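Local coordinates for protein GCN5-related N-acetyltransferase (Streptococcus suis, PDB 3G3S) that probably transfers an acetyl group from acetyl-CoA to an amine substrate of unestablished identity, as members of the GCN5-related N-acetyltransferase family do, at residues 8-13 with 23-28; 31-36 with 42-47; 122-127 with 198-203; 163-166 with 171-174. All coordinates share one frame; numbering follows the deposited sequence. Where two conformers were deposited one is given.

Contact 1 of 4, residues 8-13 with 23-28; sequences RVARLF and TCLEGT. With NA (sodium ion), chain C.
L25 reaches from helix 19-26 into the angle between A10 and F13, which stand one turn apart on helix 2-13, and a single leucine thus carries the meeting of two consecutive helices. One methyl does most of the touching: L25 CD2 lies 3.9 Å from A10 CA and 4.1 Å from A10 CB, against the backbone of the first helix as much as against its side chain. The sister methyl brushes the same alanine, with L25 CD1 4.2 Å from A10 CB. The short side chain of A10 is consistent with so near an approach to the helix backbone.

F13, further along helix 2-13, forms the second wall of this notch. With CG anti to the carbonyl carbon (chi1 -71°), its ring leans toward the second helix, and F13 CD2 stops 4.1 Å from L25 CD2. The methyl approaches the ring obliquely, and the pair is apolar packing. Beyond it, the ring continues onto A43 and A45 of strand 42-48.

The polar groups of the second helix are engaged on another side. A water 2.8 Å from L25 O donates to that carbonyl and also coordinates a sodium ion. E26 O is a direct ligand of this sodium, at a metal-to-oxygen distance of 2.4 Å. E26 O of the second subunit binds the same ion, joining the ends of two helices across the dimer interface.

Chemically, the contact is wholly apolar, small and dependent on shape. L25 couples the helix pair through methyl groups, while the adjoining carbonyls at the helix end serve the metal and the assembly.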
loop_
_atom_site.group_PDB
_atom_site.type_symbol
_atom_site.label_atom_id
_atom_site.label_comp_id
_atom_site.label_asym_id
_atom_site.label_seq_id
_atom_site.Cartn_x
_atom_site.Cartn_y
_atom_site.Cartn_z
ATOM N N ARG A 8 -12.048 8.141 2.604
ATOM C CA ARG A 8 -13.495 8.165 2.647
ATOM C C ARG A 8 -14.094 7.257 1.551
ATOM O O ARG A 8 -15.019 6.470 1.797
ATOM C CB ARG A 8 -14.000 9.605 2.473
ATOM C CG ARG A 8 -13.612 10.549 3.611
ATOM N N VAL A 9 -13.537 7.356 0.348
ATOM C CA VAL A 9 -13.964 6.558 -0.783
ATOM C C VAL A 9 -13.734 5.087 -0.490
ATOM O O VAL A 9 -14.589 4.244 -0.764
ATOM C CB VAL A 9 -13.228 6.948 -2.079
ATOM C CG1 VAL A 9 -13.699 6.086 -3.210
ATOM C CG2 VAL A 9 -13.497 8.398 -2.408
ATOM N N ALA A 10 -12.608 4.772 0.123
ATOM C CA ALA A 10 -12.331 3.380 0.411
ATOM C C ALA A 10 -13.390 2.817 1.350
ATOM O O ALA A 10 -13.752 1.644 1.229
ATOM C CB ALA A 10 -10.971 3.248 1.014
ATOM N N ARG A 11 -13.895 3.637 2.281
ATOM C CA ARG A 11 -14.902 3.150 3.237
ATOM C C ARG A 11 -16.209 2.730 2.584
ATOM O O ARG A 11 -16.911 1.860 3.099
ATOM C CB ARG A 11 -15.174 4.158 4.366
ATOM C CG ARG A 11 -14.040 4.188 5.403
ATOM C CD ARG A 11 -14.348 5.031 6.598
ATOM N NE ARG A 11 -14.181 6.452 6.321
ATOM C CZ ARG A 11 -13.056 7.147 6.511
ATOM N NH1 ARG A 11 -11.941 6.577 6.963
ATOM N NH2 ARG A 11 -13.051 8.441 6.222
ATOM N N LEU A 12 -16.537 3.352 1.457
ATOM C CA LEU A 12 -17.714 2.999 0.700
ATOM C C LEU A 12 -17.741 1.553 0.253
ATOM O O LEU A 12 -18.838 0.968 0.149
ATOM C CB LEU A 12 -17.807 3.876 -0.546
ATOM C CG LEU A 12 -18.038 5.353 -0.306
ATOM C CD1 LEU A 12 -17.949 6.107 -1.610
ATOM C CD2 LEU A 12 -19.390 5.576 0.346
ATOM N N PHE A 13 -16.556 1.010 -0.061
ATOM C CA PHE A 13 -16.386 -0.375 -0.507
ATOM C C PHE A 13 -16.436 -1.318 0.680
ATOM O O PHE A 13 -16.832 -2.481 0.547
ATOM C CB PHE A 13 -15.056 -0.539 -1.241
ATOM C CG PHE A 13 -15.031 0.119 -2.583
ATOM C CD1 PHE A 13 -15.458 -0.568 -3.718
ATOM C CD2 PHE A 13 -14.633 1.423 -2.713
ATOM C CE1 PHE A 13 -15.439 0.034 -4.964
ATOM C CE2 PHE A 13 -14.622 2.035 -3.944
ATOM C CZ PHE A 13 -15.031 1.333 -5.079
ATOM N N THR A 23 -6.530 -3.719 -5.580
ATOM C CA THR A 23 -5.606 -3.155 -6.537
ATOM C C THR A 23 -5.924 -1.674 -6.768
ATOM O O THR A 23 -5.061 -0.783 -6.602
ATOM C CB THR A 23 -5.677 -3.932 -7.839
ATOM O OG1 THR A 23 -5.131 -5.253 -7.594
ATOM C CG2 THR A 23 -4.883 -3.244 -9.040
ATOM N N CYS A 24 -7.176 -1.444 -7.119
ATOM C CA CYS A 24 -7.634 -0.074 -7.422
ATOM C C CYS A 24 -7.476 0.918 -6.252
ATOM O O CYS A 24 -7.003 2.029 -6.455
ATOM C CB CYS A 24 -9.052 -0.101 -7.923
ATOM S SG CYS A 24 -9.290 -0.912 -9.447
ATOM N N LEU A 25 -7.828 0.501 -5.034
ATOM C CA LEU A 25 -7.641 1.341 -3.839
ATOM C C LEU A 25 -6.181 1.509 -3.348
ATOM O O LEU A 25 -5.905 2.508 -2.709
ATOM C CB LEU A 25 -8.499 0.798 -2.713
ATOM C CG LEU A 25 -10.019 0.831 -2.831
ATOM C CD1 LEU A 25 -10.659 0.103 -1.688
ATOM C CD2 LEU A 25 -10.590 2.319 -2.937
ATOM N N GLU A 26 -5.269 0.566 -3.661
ATOM C CA GLU A 26 -3.848 0.669 -3.238
ATOM C C GLU A 26 -3.078 1.730 -4.004
ATOM O O GLU A 26 -2.129 2.287 -3.478
ATOM C CB GLU A 26 -3.099 -0.674 -3.306
ATOM C CG GLU A 26 -3.608 -1.661 -2.252
ATOM C CD GLU A 26 -2.890 -2.983 -2.280
ATOM O OE1 GLU A 26 -2.130 -3.264 -3.240
ATOM O OE2 GLU A 26 -3.113 -3.719 -1.312
ATOM N N GLY A 27 -3.453 1.985 -5.244
ATOM C CA GLY A 27 -2.922 3.115 -5.982
ATOM C C GLY A 27 -2.002 2.984 -7.168
ATOM O O GLY A 27 -1.743 3.978 -7.856
ATOM N N THR A 28 -1.500 1.782 -7.414
ATOM C CA THR A 28 -0.527 1.559 -8.477
ATOM C C THR A 28 -1.129 1.270 -9.848
ATOM O O THR A 28 -0.647 1.784 -10.849
ATOM C CB THR A 28 0.390 0.391 -8.087
ATOM O OG1 THR A 28 1.010 0.721 -6.837
ATOM C CG2 THR A 28 1.461 0.155 -9.154
HETATM NA NA NA C . -1.498 3.009 -1.235
HETATM O O HOH W 1 -4.008 3.738 -1.128
HETATM O O HOH W 2 -1.267 5.077 -2.458
HETATM O O HOH W 3 -2.220 0.852 0.180
HETATM O O HOH W 4 0.670 2.139 -1.495
#

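Contact 2 of 4, residues 31-36 with 42-47; sequences DIYVDD and SALALY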
loop_
_atom_site.group_PDB
_atom_site.type_symbol
_atom_site.label_atom_id
_atom_site.label_comp_id
_atom_site.label_asym_id
_atom_site.label_seq_id
_atom_site.Cartn_x
_atom_site.Cartn_y
_atom_site.Cartn_z
ATOM N N ASP A 31 -8.119 2.417 -11.226
ATOM C CA ASP A 31 -8.481 3.785 -10.913
ATOM C C ASP A 31 -9.775 3.795 -10.145
ATOM O O ASP A 31 -10.511 2.813 -10.056
ATOM C CB ASP A 31 -8.589 4.573 -12.206
ATOM C CG ASP A 31 -8.314 6.081 -12.038
ATOM O OD1 ASP A 31 -8.342 6.653 -10.915
ATOM O OD2 ASP A 31 -8.031 6.694 -13.071
ATOM N N ILE A 32 -10.062 4.955 -9.601
ATOM C CA ILE A 32 -11.207 5.176 -8.761
ATOM C C ILE A 32 -11.952 6.439 -9.194
ATOM O O ILE A 32 -11.343 7.456 -9.336
ATOM C CB ILE A 32 -10.765 5.398 -7.348
ATOM C CG1 ILE A 32 -10.136 4.075 -6.794
ATOM C CG2 ILE A 32 -11.953 5.778 -6.479
ATOM C CD1 ILE A 32 -11.110 2.933 -6.610
ATOM N N TYR A 33 -13.258 6.313 -9.333
ATOM C CA TYR A 33 -14.133 7.424 -9.719
ATOM C C TYR A 33 -15.254 7.519 -8.691
ATOM O O TYR A 33 -15.695 6.520 -8.120
ATOM C CB TYR A 33 -14.719 7.160 -11.078
ATOM C CG TYR A 33 -13.698 7.029 -12.156
ATOM C CD1 TYR A 33 -13.111 5.802 -12.442
ATOM C CD2 TYR A 33 -13.326 8.105 -12.906
ATOM C CE1 TYR A 33 -12.188 5.673 -13.452
ATOM C CE2 TYR A 33 -12.384 7.980 -13.909
ATOM C CZ TYR A 33 -11.827 6.760 -14.169
ATOM O OH TYR A 33 -10.902 6.640 -15.155
ATOM N N VAL A 34 -15.728 8.737 -8.457
ATOM C CA VAL A 34 -16.751 8.939 -7.463
ATOM C C VAL A 34 -17.744 9.948 -7.988
ATOM O O VAL A 34 -17.496 10.606 -9.003
ATOM C CB VAL A 34 -16.169 9.391 -6.088
ATOM C CG1 VAL A 34 -15.304 8.276 -5.466
ATOM C CG2 VAL A 34 -15.365 10.706 -6.211
ATOM N N ASP A 35 -18.892 9.995 -7.339
ATOM C CA ASP A 35 -19.915 10.967 -7.714
ATOM C C ASP A 35 -19.489 12.391 -7.325
ATOM O O ASP A 35 -19.765 13.332 -8.060
ATOM C CB ASP A 35 -21.275 10.615 -7.097
ATOM C CG ASP A 35 -21.312 10.737 -5.588
ATOM O OD1 ASP A 35 -20.323 10.396 -4.895
ATOM O OD2 ASP A 35 -22.391 11.115 -5.075
ATOM N N ASP A 36 -18.791 12.553 -6.212
ATOM C CA ASP A 36 -18.454 13.879 -5.725
ATOM C C ASP A 36 -17.168 13.800 -4.961
ATOM O O ASP A 36 -17.082 13.080 -3.970
ATOM C CB ASP A 36 -19.596 14.367 -4.824
ATOM C CG ASP A 36 -19.441 15.815 -4.364
ATOM O OD1 ASP A 36 -18.464 16.158 -3.665
ATOM O OD2 ASP A 36 -20.361 16.601 -4.666
ATOM N N SER A 42 -20.957 7.509 -3.752
ATOM C CA SER A 42 -20.983 6.483 -4.762
ATOM C C SER A 42 -19.583 6.384 -5.352
ATOM O O SER A 42 -18.936 7.377 -5.549
ATOM C CB SER A 42 -22.025 6.838 -5.837
ATOM O OG SER A 42 -23.318 7.024 -5.249
ATOM N N ALA A 43 -19.105 5.173 -5.604
ATOM C CA ALA A 43 -17.790 4.990 -6.168
ATOM C C ALA A 43 -17.708 3.790 -7.135
ATOM O O ALA A 43 -18.518 2.861 -7.116
ATOM C CB ALA A 43 -16.731 4.852 -5.039
ATOM N N LEU A 44 -16.684 3.857 -7.972
ATOM C CA LEU A 44 -16.388 2.895 -9.010
ATOM C C LEU A 44 -14.906 2.575 -8.975
ATOM O O LEU A 44 -14.063 3.462 -9.037
ATOM C CB LEU A 44 -16.715 3.468 -10.397
ATOM C CG LEU A 44 -16.242 2.689 -11.629
ATOM C CD1 LEU A 44 -16.967 1.338 -11.798
ATOM C CD2 LEU A 44 -16.441 3.554 -12.885
ATOM N N ALA A 45 -14.590 1.301 -8.767
ATOM C CA ALA A 45 -13.242 0.833 -8.913
ATOM C C ALA A 45 -13.202 0.242 -10.335
ATOM O O ALA A 45 -13.858 -0.773 -10.643
ATOM C CB ALA A 45 -12.897 -0.215 -7.825
ATOM N N LEU A 46 -12.435 0.876 -11.213
ATOM C CA LEU A 46 -12.357 0.482 -12.616
ATOM C C LEU A 46 -10.969 0.011 -12.946
ATOM O O LEU A 46 -9.992 0.736 -12.759
ATOM C CB LEU A 46 -12.738 1.677 -13.490
ATOM C CG LEU A 46 -12.730 1.496 -15.002
ATOM C CD1 LEU A 46 -13.772 0.503 -15.438
ATOM C CD2 LEU A 46 -12.922 2.882 -15.700
ATOM N N TYR A 47 -10.886 -1.221 -13.417
ATOM C CA TYR A 47 -9.619 -1.846 -13.715
ATOM C C TYR A 47 -9.676 -2.519 -15.035
ATOM O O TYR A 47 -10.677 -3.133 -15.353
ATOM C CB TYR A 47 -9.303 -2.900 -12.671
ATOM C CG TYR A 47 -8.019 -3.649 -12.963
ATOM C CD1 TYR A 47 -6.812 -3.189 -12.479
ATOM C CD2 TYR A 47 -8.015 -4.828 -13.715
ATOM C CE1 TYR A 47 -5.624 -3.879 -12.738
ATOM C CE2 TYR A 47 -6.814 -5.507 -14.009
ATOM C CZ TYR A 47 -5.630 -5.029 -13.494
ATOM O OH TYR A 47 -4.441 -5.703 -13.708
HETATM O O HOH W 5 -24.540 9.140 -4.774
#
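An antiparallel beta hairpin pairs D31 to D35 with S42 to L46 at one margin of the long mixed sheet, where strand 31-34 is the outermost strand within the chain. The segment axes run 4.6 Å apart at 159°, and hydrogen-bonded pairs D31-L46 and Y33-L44 alternate with the non-hydrogen-bonded pairs I32-A45 and V34-A43. Y33 exchanges two bonds with L44, the one from L44 N to Y33 O spanning 2.8 Å.

Near the turn the ladder changes character. D35 N still donates to S42 O, but the return bond goes to a side chain: S42 N meets D35 OD1 at 3.2 Å, from above the carboxylate plane. D35 CG sits between its backbone N and carbonyl carbon (chi1 67°), which folds the carboxylate back over the facing strand, and OD1 also accepts from Q41 N.

The two faces are packed differently. On one, the Y33 ring lies alongside L44 and across L46, its CE1 3.7 Å from L46 CD2 and its CD1 4.0 Å from L44 CD2. On the other, I32 CD1 bends to 3.8 Å from A45 CB, and V34 CG1 rests 3.7 Å from A43 CB.

Helices sandwich the hairpin: 2-13 and 19-26 cover the face of I32, V34, A43 and A45, while L64 and I67 of helix 62-68 meet Y33. Strand 52-58 continues the sheet beyond 42-48. Along the outer edge of strand 31-34, the second subunit bonds to the backbone of I32, and the D31 carboxylate accepts from G1 and E4 of that subunit.

Contact 3 of 4, residues 122-127 with 198-203; sequences ESFDMK and LGLAKA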
loop_
_atom_site.group_PDB
_atom_site.type_symbol
_atom_site.label_atom_id
_atom_site.label_comp_id
_atom_site.label_asym_id
_atom_site.label_seq_id
_atom_site.Cartn_x
_atom_site.Cartn_y
_atom_site.Cartn_z
ATOM N N GLU A 122 4.614 -35.263 -21.463
ATOM C CA GLU A 122 5.929 -34.839 -22.022
ATOM C C GLU A 122 5.803 -34.042 -23.325
ATOM O O GLU A 122 6.702 -33.258 -23.658
ATOM C CB GLU A 122 6.865 -36.049 -22.222
ATOM N N SER A 123 4.698 -34.270 -24.042
ATOM C CA SER A 123 4.364 -33.559 -25.275
ATOM C C SER A 123 4.199 -32.050 -25.056
ATOM O O SER A 123 4.468 -31.240 -25.956
ATOM C CB SER A 123 3.060 -34.127 -25.837
ATOM O OG SER A 123 2.657 -33.428 -26.995
ATOM N N PHE A 124 3.748 -31.689 -23.859
ATOM C CA PHE A 124 3.540 -30.301 -23.480
ATOM C C PHE A 124 4.756 -29.758 -22.737
ATOM O O PHE A 124 5.506 -30.497 -22.103
ATOM C CB PHE A 124 2.271 -30.198 -22.650
ATOM C CG PHE A 124 1.057 -30.624 -23.395
ATOM C CD1 PHE A 124 0.334 -29.718 -24.132
ATOM C CD2 PHE A 124 0.672 -31.942 -23.416
ATOM C CE1 PHE A 124 -0.770 -30.110 -24.852
ATOM C CE2 PHE A 124 -0.448 -32.337 -24.138
ATOM C CZ PHE A 124 -1.168 -31.415 -24.847
ATOM N N ASP A 125 4.965 -28.459 -22.877
ATOM C CA ASP A 125 6.057 -27.765 -22.254
ATOM C C ASP A 125 5.457 -26.610 -21.489
ATOM O O ASP A 125 4.798 -25.756 -22.089
ATOM C CB ASP A 125 7.028 -27.210 -23.301
ATOM C CG ASP A 125 8.126 -28.194 -23.674
ATOM O OD1 ASP A 125 9.078 -28.351 -22.879
ATOM O OD2 ASP A 125 8.065 -28.765 -24.780
HETATM N N MSE A 126 5.686 -26.581 -20.183
HETATM C CA MSE A 126 5.204 -25.505 -19.342
HETATM C C MSE A 126 6.341 -24.559 -19.084
HETATM O O MSE A 126 7.432 -24.995 -18.776
HETATM C CB MSE A 126 4.646 -25.995 -18.030
HETATM C CG MSE A 126 4.107 -24.824 -17.205
HETATM SE SE MSE A 126 2.590 -25.352 -16.422
HETATM C CE MSE A 126 3.264 -26.908 -15.334
ATOM N N LYS A 127 6.057 -23.263 -19.179
ATOM C CA LYS A 127 7.061 -22.241 -19.060
ATOM C C LYS A 127 6.520 -21.006 -18.386
ATOM O O LYS A 127 5.360 -20.679 -18.587
ATOM C CB LYS A 127 7.475 -21.801 -20.471
ATOM C CG LYS A 127 8.294 -22.782 -21.275
ATOM C CD LYS A 127 8.721 -22.159 -22.613
ATOM C CE LYS A 127 10.106 -22.646 -23.019
ATOM N NZ LYS A 127 10.546 -22.175 -24.355
ATOM N N LEU A 198 -8.423 -31.304 -21.469
ATOM C CA LEU A 198 -7.237 -32.144 -21.306
ATOM C C LEU A 198 -6.518 -31.913 -19.989
ATOM O O LEU A 198 -5.433 -32.455 -19.771
ATOM C CB LEU A 198 -6.254 -31.902 -22.453
ATOM C CG LEU A 198 -6.822 -31.978 -23.876
ATOM C CD1 LEU A 198 -5.670 -31.737 -24.844
ATOM C CD2 LEU A 198 -7.526 -33.298 -24.181
ATOM N N GLY A 199 -7.097 -31.105 -19.106
ATOM C CA GLY A 199 -6.488 -30.842 -17.789
ATOM C C GLY A 199 -5.307 -29.895 -17.814
ATOM O O GLY A 199 -4.534 -29.841 -16.862
ATOM N N LEU A 200 -5.169 -29.142 -18.908
ATOM C CA LEU A 200 -4.085 -28.207 -19.028
ATOM C C LEU A 200 -4.242 -27.016 -18.066
ATOM O O LEU A 200 -3.267 -26.573 -17.449
ATOM C CB LEU A 200 -3.953 -27.737 -20.477
ATOM C CG LEU A 200 -3.658 -28.818 -21.537
ATOM C CD1 LEU A 200 -3.400 -28.195 -22.885
ATOM C CD2 LEU A 200 -2.489 -29.721 -21.169
ATOM N N ALA A 201 -5.455 -26.486 -17.962
ATOM C CA ALA A 201 -5.743 -25.351 -17.069
ATOM C C ALA A 201 -5.300 -25.615 -15.618
ATOM O O ALA A 201 -4.666 -24.782 -14.975
ATOM C CB ALA A 201 -7.249 -25.026 -17.114
ATOM N N LYS A 202 -5.620 -26.815 -15.160
ATOM C CA LYS A 202 -5.337 -27.331 -13.830
ATOM C C LYS A 202 -3.825 -27.422 -13.583
ATOM O O LYS A 202 -3.340 -27.070 -12.518
ATOM C CB LYS A 202 -6.017 -28.698 -13.764
ATOM C CG LYS A 202 -6.065 -29.423 -12.466
ATOM C CD LYS A 202 -6.814 -30.783 -12.650
ATOM C CE LYS A 202 -6.017 -31.812 -13.496
ATOM N NZ LYS A 202 -6.816 -32.978 -14.025
ATOM N N ALA A 203 -3.079 -27.869 -14.588
ATOM C CA ALA A 203 -1.639 -27.959 -14.479
ATOM C C ALA A 203 -0.979 -26.581 -14.396
ATOM O O ALA A 203 -0.085 -26.379 -13.572
ATOM C CB ALA A 203 -1.059 -28.767 -15.665
#
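The chain from F124 to M126 runs past the first turn of helix 200-214 at side-chain distance, with F124 CA 9.1 Å from L200 CA and M126 CA 8.7 Å from A203 CA. That gap is bridged chiefly by a phenylalanine and a leucine set at about a right angle. L200 lays its CD2 methyl over the middle of the F124 ring, 4.0 Å from the centroid and only 10° off the ring normal, a well-centred CH-pi contact. Its other branch leans toward one side of the ring, placing L200 CD1 3.8 Å from F124 CE1. F124 CG is anti to the carbonyl carbon (chi1 -62°), a setting that carries the ring across to the helix. H167 stacks on the same ring, and I165 adds to the apolar surroundings.

One helical turn beyond L200, A203 is met by selenomethionine M126, whose chain starts anti to the backbone N and then bends. M126 CE comes to 3.8 Å from A203 O, with M126 SE 4.0 Å from that same oxygen. These are van der Waals approaches of a polarisable group to a helix carbonyl. L120 fills in beside M126, L200 and A203.

G199 occupies the N-cap position, and with A201 it probably belongs to a sequence resembling the R-x-x-G-x-A signature which, in GNAT relatives, wraps the pyrophosphate of acetyl-CoA, although no cofactor is bound here. The chemistry is dispersion and CH-pi attraction throughout: an aromatic face and the end of the M126 side chain pack between the helix and the sheet margin, which probably leaves the opening turn's polar backbone for cofactor.

Contact 4 of 4, residues 163-166 with 171-174; sequences CVIL and VVSG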
loop_
_atom_site.group_PDB
_atom_site.type_symbol
_atom_site.label_atom_id
_atom_site.label_comp_id
_atom_site.label_asym_id
_atom_site.label_seq_id
_atom_site.Cartn_x
_atom_site.Cartn_y
_atom_site.Cartn_z
ATOM N N CYS A 163 2.348 -18.284 -16.219
ATOM C CA CYS A 163 2.947 -19.371 -16.960
ATOM C C CYS A 163 1.984 -19.934 -18.020
ATOM O O CYS A 163 0.758 -19.824 -17.912
ATOM C CB CYS A 163 3.451 -20.449 -16.018
ATOM S SG CYS A 163 2.219 -21.326 -15.257
ATOM N N VAL A 164 2.584 -20.525 -19.045
ATOM C CA VAL A 164 1.894 -21.041 -20.201
ATOM C C VAL A 164 2.327 -22.450 -20.547
ATOM O O VAL A 164 3.407 -22.877 -20.169
ATOM C CB VAL A 164 2.158 -20.138 -21.430
ATOM C CG1 VAL A 164 1.540 -18.812 -21.201
ATOM C CG2 VAL A 164 3.643 -19.980 -21.691
ATOM N N ILE A 165 1.451 -23.146 -21.249
ATOM C CA ILE A 165 1.704 -24.491 -21.733
ATOM C C ILE A 165 1.816 -24.384 -23.261
ATOM O O ILE A 165 0.995 -23.726 -23.914
ATOM C CB ILE A 165 0.619 -25.476 -21.286
ATOM C CG1 ILE A 165 0.840 -25.877 -19.823
ATOM C CG2 ILE A 165 0.642 -26.742 -22.160
ATOM C CD1 ILE A 165 -0.353 -26.580 -19.186
ATOM N N LEU A 166 2.869 -24.965 -23.815
ATOM C CA LEU A 166 3.080 -24.960 -25.245
ATOM C C LEU A 166 2.905 -26.356 -25.826
ATOM O O LEU A 166 3.184 -27.352 -25.170
ATOM C CB LEU A 166 4.486 -24.466 -25.585
ATOM C CG LEU A 166 4.889 -22.992 -25.584
ATOM C CD1 LEU A 166 4.448 -22.303 -24.328
ATOM C CD2 LEU A 166 6.384 -22.931 -25.741
ATOM N N VAL A 171 1.329 -21.625 -27.897
ATOM C CA VAL A 171 0.771 -21.452 -26.587
ATOM C C VAL A 171 -0.649 -21.956 -26.708
ATOM O O VAL A 171 -1.409 -21.475 -27.554
ATOM C CB VAL A 171 0.779 -19.981 -26.134
ATOM C CG1 VAL A 171 -0.057 -19.804 -24.858
ATOM C CG2 VAL A 171 2.225 -19.520 -25.943
ATOM N N VAL A 172 -0.985 -22.949 -25.884
ATOM C CA VAL A 172 -2.324 -23.546 -25.890
ATOM C C VAL A 172 -3.089 -23.396 -24.569
ATOM O O VAL A 172 -4.278 -23.690 -24.526
ATOM C CB VAL A 172 -2.248 -25.026 -26.319
ATOM C CG1 VAL A 172 -1.632 -25.132 -27.717
ATOM C CG2 VAL A 172 -1.465 -25.853 -25.314
ATOM N N SER A 173 -2.419 -22.975 -23.494
ATOM C CA SER A 173 -3.080 -22.766 -22.218
ATOM C C SER A 173 -2.168 -21.910 -21.356
ATOM O O SER A 173 -0.952 -21.806 -21.625
ATOM C CB SER A 173 -3.398 -24.110 -21.516
ATOM O OG SER A 173 -4.190 -23.852 -20.363
ATOM N N GLY A 174 -2.747 -21.280 -20.334
ATOM C CA GLY A 174 -1.981 -20.420 -19.453
ATOM C C GLY A 174 -2.751 -20.005 -18.220
ATOM O O GLY A 174 -4.016 -19.996 -18.195
#
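I165 faces two residues at once, V172 and S173, and this is a classic beta bulge in an antiparallel hairpin. Two nearly straight bonds fix it: I165 N donates to S173 O at 2.8 Å, from above the carbonyl plane, while V172 N reaches I165 O at 2.9 Å, close to the line of that C=O bond. The extra residue is accommodated by V172, whose psi of -12° departs from an extended strand and shifts the register by one.

Side chains follow the altered path. I165 and V172 cross at about a right angle, CG2 to CG2 at 3.9 Å. On the other face V171 sits between two partners, its CG1 4.1 Å from V164 CB and its CG2 3.9 Å from L166 CD1. Opposite V164 is G174, with the CA atoms of the two just 4.0 Å apart; the missing side chain leaves room for the valine.

Farther out, S173 OG bonds to T191 OG1 and D190 O on strand 184-191, which flanks this hairpin, while strand 125-128 borders 162-167. Helix 131-139 packs on V164 and V171, and helix 200-214 covers V172 and S173, so the hairpin lies between helices within the GNAT sheet.

The four contacts form two clusters on opposite sides of the chain's centre. Contacts 1 and 2 have centres about 9 Å apart, and helix 2-13 lies directly on the hairpin: V9 CG1 is 3.5 Å from V34 CG1 and F13 CE2 3.7 Å from A43 CB. Both touch the second subunit; contact 1 supplies a sodium ligand, and the I32 side chain of contact 2 is about 10 Å from the ion. Contact 4 is nested in the loop closed by contact 3, and D125 O lies 2.7 Å from L166 N, a probable strand-to-strand bond. Centres of contacts 1 and 4 are about 33 Å apart; contacts 2 and 4 share one sheet. Part of the probable acetyl-CoA signature lies in segment 198-203 of contact 3.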